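Local coordinates for phosphatidylethanolamine-binding protein, putative (Plasmodium falciparum, PDB 2R77) that probably binds phosphatidylethanolamine and may regulate protein kinases, at residues 177-180 against 181-184; 185-188 against 189-192. All blocks are in the same frame, centred on the assembly; numbering follows the deposited sequence.

Read from the N terminus, the chain leaves strand 148-155 through a long loop, and contact 1 lies near the end of that loop. There the chain reverses at the type I turn from F179 to Y182, which brings two aromatic side chains together beside strand 104-114. S184 then passes directly into contact 2, which is the short helix 185-191 and its C-terminal end at N192. The two contacts follow in series, neither nested nor crossed, with centres about 13 Å apart. E183 joins them by packing: E183 O lies 3.5 Å from I188 CD1. Contact 1 thus meets strand 104-114, while contact 2 also reaches strand 84-95 of the same five-stranded antiparallel sheet through V185.

Contact 1: residues 177-180 against 181-184; sequences VKFN and NYES
F179 O receives the backbone N-H of Y182 at 3.0 Å from Y182 N, with an N-H...O angle of 155°. The N-H comes from above the F179 carbonyl plane and not along a lone pair of O. The two residues' CA atoms are 4.6 Å apart, and together with the backbone angles of N180 and N181 this bond defines a type I beta turn.

Water 1 bridges the backbone beside it, donating to K178 O and accepting from N181 N, each at 2.9 Å, and so links the residue just before the turn to its third residue. Water 2 sits 2.8 Å from both N180 O and Y182 O.

The turn belongs to the loop between strand 148-155 and helix 185-191 in this phosphatidylethanolamine-binding protein fold, and it sets the rings of F179 and Y182 side by side, pointing the same way. They form an offset edge-to-face pair, the edge of F179 directed toward the face of Y182, with centroids 5.4 Å apart and planes at 69°. Contact is made by one ortho corner of each ring, F179 CD1 to Y182 CD1 at 3.6 Å. The tyrosine ring swings out beside its own carbonyl carbon, with CG anti to the backbone N (chi1 175°), whereas F179 CG sits beside its backbone N. With these torsions the two rings, from the first and last residues of the turn, lie on the same side.

One face of the F179 ring is met by V177 CG1, and K104 makes a cation-pi contact with the same ring. The phenol oxygen of Y182 is hydrogen-bonded to E105 N, which fixes the far end of the tyrosine on strand 104-114. S184 stands at the N-cap of helix 185-191, its OG hydrogen-bonded with N187 N.

Contact 2: residues 185-188 against 189-192; sequences VHNI and AQIN
A189 N donates to V185 O at 2.8 Å, Q190 N to H186 O at 3.1 Å and I191 N to N187 O at 2.9 Å, backbone bonds that each span four residues as in an alpha helix.

The last carbonyl of the series, I188 O, is gripped twice by N192. N192 N reaches I188 O at 3.0 Å and N192 ND2 at 2.8 Å, from opposite faces of the I188 carbonyl plane. The acceptor is only 11° out of the N192 amide plane. N192 CG lies beside its backbone N (chi1 -66°), which folds the amide back alongside I188, and ND2 also bonds to T163 O. N192, the first residue beyond the helix, caps its last turn through both N-H groups. Helix 185-191 is the short helix of this phosphatidylethanolamine-binding protein family chain that lies against strand 84-95 through V185 on F89 and V91.

Van der Waals contacts keep the same four-residue spacing: the methyl I188 CG2 touches N192 ND2 at 3.5 Å, while the CG1 branch of I191 runs over N187 O. Likewise one turn apart, Q190 CG lies over one face of the H186 imidazole, offset toward the rim.

Contact 1: residues 177-180 against 181-184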
ATOM      1  N   VAL A 177      -2.007 -17.248   9.280  1.00 29.73           N
ATOM      2  CA  VAL A 177      -0.937 -16.262   9.459  1.00 29.40           C
ATOM      3  C   VAL A 177      -0.543 -16.208  10.939  1.00 30.20           C
ATOM      4  O   VAL A 177      -1.409 -16.147  11.811  1.00 30.31           O
ATOM      5  CB  VAL A 177      -1.348 -14.865   8.938  1.00 29.12           C
ATOM      6  CG1 VAL A 177      -0.307 -13.801   9.309  1.00 28.57           C
ATOM      7  CG2 VAL A 177      -1.552 -14.915   7.436  1.00 28.83           C
ATOM      8  N   LYS A 178       0.759 -16.285  11.208  1.00 30.85           N
ATOM      9  CA  LYS A 178       1.272 -16.111  12.566  1.00 31.09           C
ATOM     10  C   LYS A 178       1.431 -14.611  12.819  1.00 31.69           C
ATOM     11  O   LYS A 178       2.127 -13.920  12.066  1.00 32.22           O
ATOM     12  CB  LYS A 178       2.607 -16.839  12.739  1.00 31.50           C
ATOM     13  N   PHE A 179       0.764 -14.101  13.852  1.00 31.74           N
ATOM     14  CA  PHE A 179       0.812 -12.659  14.119  1.00 31.81           C
ATOM     15  C   PHE A 179       1.759 -12.260  15.258  1.00 31.72           C
ATOM     16  O   PHE A 179       1.726 -11.107  15.710  1.00 31.03           O
ATOM     17  CB  PHE A 179      -0.591 -12.086  14.351  1.00 31.55           C
ATOM     18  CG  PHE A 179      -1.438 -12.026  13.105  1.00 32.73           C
ATOM     19  CD1 PHE A 179      -1.358 -10.924  12.243  1.00 32.51           C
ATOM     20  CD2 PHE A 179      -2.315 -13.067  12.793  1.00 32.12           C
ATOM     21  CE1 PHE A 179      -2.146 -10.856  11.082  1.00 32.31           C
ATOM     22  CE2 PHE A 179      -3.104 -13.014  11.636  1.00 32.83           C
ATOM     23  CZ  PHE A 179      -3.020 -11.896  10.779  1.00 32.25           C
ATOM     24  N   ASN A 180       2.605 -13.205  15.693  1.00 31.75           N
ATOM     25  CA  ASN A 180       3.535 -12.988  16.814  1.00 31.99           C
ATOM     26  C   ASN A 180       4.369 -11.729  16.595  1.00 31.36           C
ATOM     27  O   ASN A 180       4.435 -10.868  17.485  1.00 32.08           O
ATOM     28  CB  ASN A 180       4.497 -14.173  17.021  1.00 32.90           C
ATOM     29  CG  ASN A 180       3.841 -15.529  16.836  1.00 35.32           C
ATOM     30  OD1 ASN A 180       2.871 -15.683  16.081  1.00 38.72           O
ATOM     31  ND2 ASN A 180       4.392 -16.536  17.509  1.00 38.65           N
ATOM     32  N   ASN A 181       4.985 -11.632  15.410  1.00 29.73           N
ATOM     33  CA  ASN A 181       5.842 -10.495  15.040  1.00 28.38           C
ATOM     34  C   ASN A 181       5.121  -9.509  14.118  1.00 26.23           C
ATOM     35  O   ASN A 181       5.776  -8.774  13.353  1.00 26.44           O
ATOM     36  CB  ASN A 181       7.127 -10.966  14.361  1.00 29.34           C
ATOM     37  CG  ASN A 181       7.916 -11.960  15.207  1.00 32.02           C
ATOM     38  OD1 ASN A 181       8.207 -11.707  16.381  1.00 36.58           O
ATOM     39  ND2 ASN A 181       8.284 -13.091  14.602  1.00 35.47           N
ATOM     40  N   TYR A 182       3.788  -9.502  14.198  1.00 23.34           N
ATOM     41  CA  TYR A 182       2.958  -8.610  13.379  1.00 20.73           C
ATOM     42  C   TYR A 182       3.320  -7.145  13.607  1.00 19.62           C
ATOM     43  O   TYR A 182       3.454  -6.724  14.752  1.00 19.02           O
ATOM     44  CB  TYR A 182       1.475  -8.819  13.665  1.00 20.72           C
ATOM     45  CG  TYR A 182       0.571  -7.833  12.941  1.00 19.82           C
ATOM     46  CD1 TYR A 182       0.400  -7.896  11.551  1.00 21.52           C
ATOM     47  CD2 TYR A 182      -0.098  -6.820  13.644  1.00 19.49           C
ATOM     48  CE1 TYR A 182      -0.416  -6.981  10.889  1.00 18.90           C
ATOM     49  CE2 TYR A 182      -0.925  -5.907  12.990  1.00 17.63           C
ATOM     50  CZ  TYR A 182      -1.084  -6.000  11.622  1.00 18.27           C
ATOM     51  OH  TYR A 182      -1.899  -5.112  10.969  1.00 17.47           O
ATOM     52  N   GLU A 183       3.491  -6.389  12.522  1.00 17.59           N
ATOM     53  CA  GLU A 183       3.604  -4.935  12.603  1.00 16.53           C
ATOM     54  C   GLU A 183       2.801  -4.302  11.480  1.00 16.05           C
ATOM     55  O   GLU A 183       3.006  -4.632  10.291  1.00 15.64           O
ATOM     56  CB  GLU A 183       5.062  -4.459  12.518  1.00 16.42           C
ATOM     57  CG  GLU A 183       6.002  -5.040  13.566  1.00 16.91           C
ATOM     58  CD  GLU A 183       5.803  -4.494  14.970  1.00 17.84           C
ATOM     59  OE1 GLU A 183       5.038  -3.520  15.171  1.00 18.74           O
ATOM     60  OE2 GLU A 183       6.429  -5.061  15.880  1.00 19.78           O
ATOM     61  N   SER A 184       1.891  -3.407  11.844  1.00 15.70           N
ATOM     62  CA  SER A 184       1.157  -2.637  10.840  1.00 15.38           C
ATOM     63  C   SER A 184       2.127  -1.761  10.039  1.00 14.87           C
ATOM     64  O   SER A 184       3.183  -1.405  10.543  1.00 14.01           O
ATOM     65  CB  SER A 184       0.156  -1.718  11.530  1.00 15.47           C
ATOM     66  OG  SER A 184       0.863  -0.747  12.300  1.00 16.15           O
TER
HETATM   67  O   HOH W   1       4.457 -12.332  12.670  1.00 36.23           O
HETATM   68  O   HOH W   2       4.401  -8.148  16.946  1.00 27.25           O

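Contact 2: residues 185-188 against 189-192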
ATOM      1  N   VAL A 185       1.751  -1.372   8.819  1.00 14.84           N
ATOM      2  CA  VAL A 185       2.610  -0.456   8.067  1.00 14.93           C
ATOM      3  C   VAL A 185       2.921   0.833   8.854  1.00 14.68           C
ATOM      4  O   VAL A 185       4.064   1.311   8.819  1.00 13.91           O
ATOM      5  CB  VAL A 185       2.071  -0.136   6.642  1.00 15.25           C
ATOM      6  CG1 VAL A 185       3.001   0.868   5.939  1.00 14.40           C
ATOM      7  CG2 VAL A 185       1.965  -1.406   5.835  1.00 15.80           C
ATOM      8  N   HIS A 186       1.927   1.379   9.570  1.00 14.33           N
ATOM      9  CA  HIS A 186       2.191   2.513  10.467  1.00 14.95           C
ATOM     10  C   HIS A 186       3.390   2.208  11.373  1.00 14.59           C
ATOM     11  O   HIS A 186       4.342   2.998  11.457  1.00 14.28           O
ATOM     12  CB  HIS A 186       0.964   2.810  11.314  1.00 14.57           C
ATOM     13  CG  HIS A 186       1.235   3.762  12.434  1.00 17.03           C
ATOM     14  ND1 HIS A 186       1.286   5.128  12.251  1.00 19.01           N
ATOM     15  CD2 HIS A 186       1.442   3.547  13.752  1.00 18.47           C
ATOM     16  CE1 HIS A 186       1.529   5.713  13.413  1.00 19.37           C
ATOM     17  NE2 HIS A 186       1.639   4.775  14.336  1.00 17.34           N
ATOM     18  N   ASN A 187       3.353   1.049  12.024  1.00 13.72           N
ATOM     19  CA  ASN A 187       4.451   0.629  12.915  1.00 14.10           C
ATOM     20  C   ASN A 187       5.772   0.262  12.235  1.00 14.08           C
ATOM     21  O   ASN A 187       6.867   0.606  12.732  1.00 13.87           O
ATOM     22  CB  ASN A 187       3.982  -0.460  13.858  1.00 14.12           C
ATOM     23  CG  ASN A 187       3.120   0.094  14.983  1.00 17.27           C
ATOM     24  OD1 ASN A 187       3.280   1.258  15.406  1.00 16.40           O
ATOM     25  ND2 ASN A 187       2.227  -0.734  15.489  1.00 18.11           N
ATOM     26  N   ILE A 188       5.685  -0.404  11.089  1.00 13.55           N
ATOM     27  CA  ILE A 188       6.874  -0.595  10.246  1.00 14.25           C
ATOM     28  C   ILE A 188       7.539   0.745   9.914  1.00 14.24           C
ATOM     29  O   ILE A 188       8.773   0.865  10.011  1.00 14.67           O
ATOM     30  CB  ILE A 188       6.554  -1.364   8.958  1.00 14.11           C
ATOM     31  CG1 ILE A 188       6.041  -2.755   9.303  1.00 15.19           C
ATOM     32  CG2 ILE A 188       7.793  -1.439   8.027  1.00 15.50           C
ATOM     33  CD1 ILE A 188       5.459  -3.481   8.068  1.00 15.48           C
ATOM     34  N   ALA A 189       6.737   1.754   9.539  1.00 14.30           N
ATOM     35  CA  ALA A 189       7.285   3.080   9.229  1.00 15.47           C
ATOM     36  C   ALA A 189       7.965   3.690  10.465  1.00 15.66           C
ATOM     37  O   ALA A 189       9.038   4.311  10.345  1.00 17.51           O
ATOM     38  CB  ALA A 189       6.227   3.988   8.711  1.00 15.22           C
ATOM     39  N   GLN A 190       7.362   3.513  11.645  1.00 15.17           N
ATOM     40  CA  GLN A 190       7.979   4.061  12.854  1.00 15.72           C
ATOM     41  C   GLN A 190       9.308   3.386  13.152  1.00 16.09           C
ATOM     42  O   GLN A 190      10.322   4.069  13.410  1.00 16.74           O
ATOM     43  CB  GLN A 190       7.063   3.931  14.057  1.00 15.91           C
ATOM     44  CG  GLN A 190       5.820   4.765  14.007  1.00 17.42           C
ATOM     45  CD  GLN A 190       5.260   4.879  15.387  1.00 25.20           C
ATOM     46  OE1 GLN A 190       4.445   4.053  15.792  1.00 27.52           O
ATOM     47  NE2 GLN A 190       5.749   5.862  16.159  1.00 24.13           N
ATOM     48  N   ILE A 191       9.312   2.062  13.085  1.00 16.37           N
ATOM     49  CA  ILE A 191      10.495   1.252  13.397  1.00 17.45           C
ATOM     50  C   ILE A 191      11.665   1.633  12.501  1.00 18.32           C
ATOM     51  O   ILE A 191      12.822   1.740  12.953  1.00 18.86           O
ATOM     52  CB  ILE A 191      10.165  -0.246  13.248  1.00 17.70           C
ATOM     53  CG1 ILE A 191       9.162  -0.671  14.328  1.00 17.83           C
ATOM     54  CG2 ILE A 191      11.419  -1.103  13.325  1.00 19.49           C
ATOM     55  CD1 ILE A 191       8.591  -2.077  14.113  1.00 17.85           C
ATOM     56  N   ASN A 192      11.352   1.859  11.233  1.00 17.83           N
ATOM     57  CA  ASN A 192      12.364   2.179  10.233  1.00 18.70           C
ATOM     58  C   ASN A 192      12.610   3.685  10.027  1.00 18.88           C
ATOM     59  O   ASN A 192      13.332   4.070   9.104  1.00 18.64           O
ATOM     60  CB  ASN A 192      12.029   1.468   8.894  1.00 17.98           C
ATOM     61  CG  ASN A 192      12.115  -0.056   9.000  1.00 18.16           C
ATOM     62  OD1 ASN A 192      13.192  -0.653   8.871  1.00 19.16           O
ATOM     63  ND2 ASN A 192      10.974  -0.694   9.243  1.00 18.76           N
TER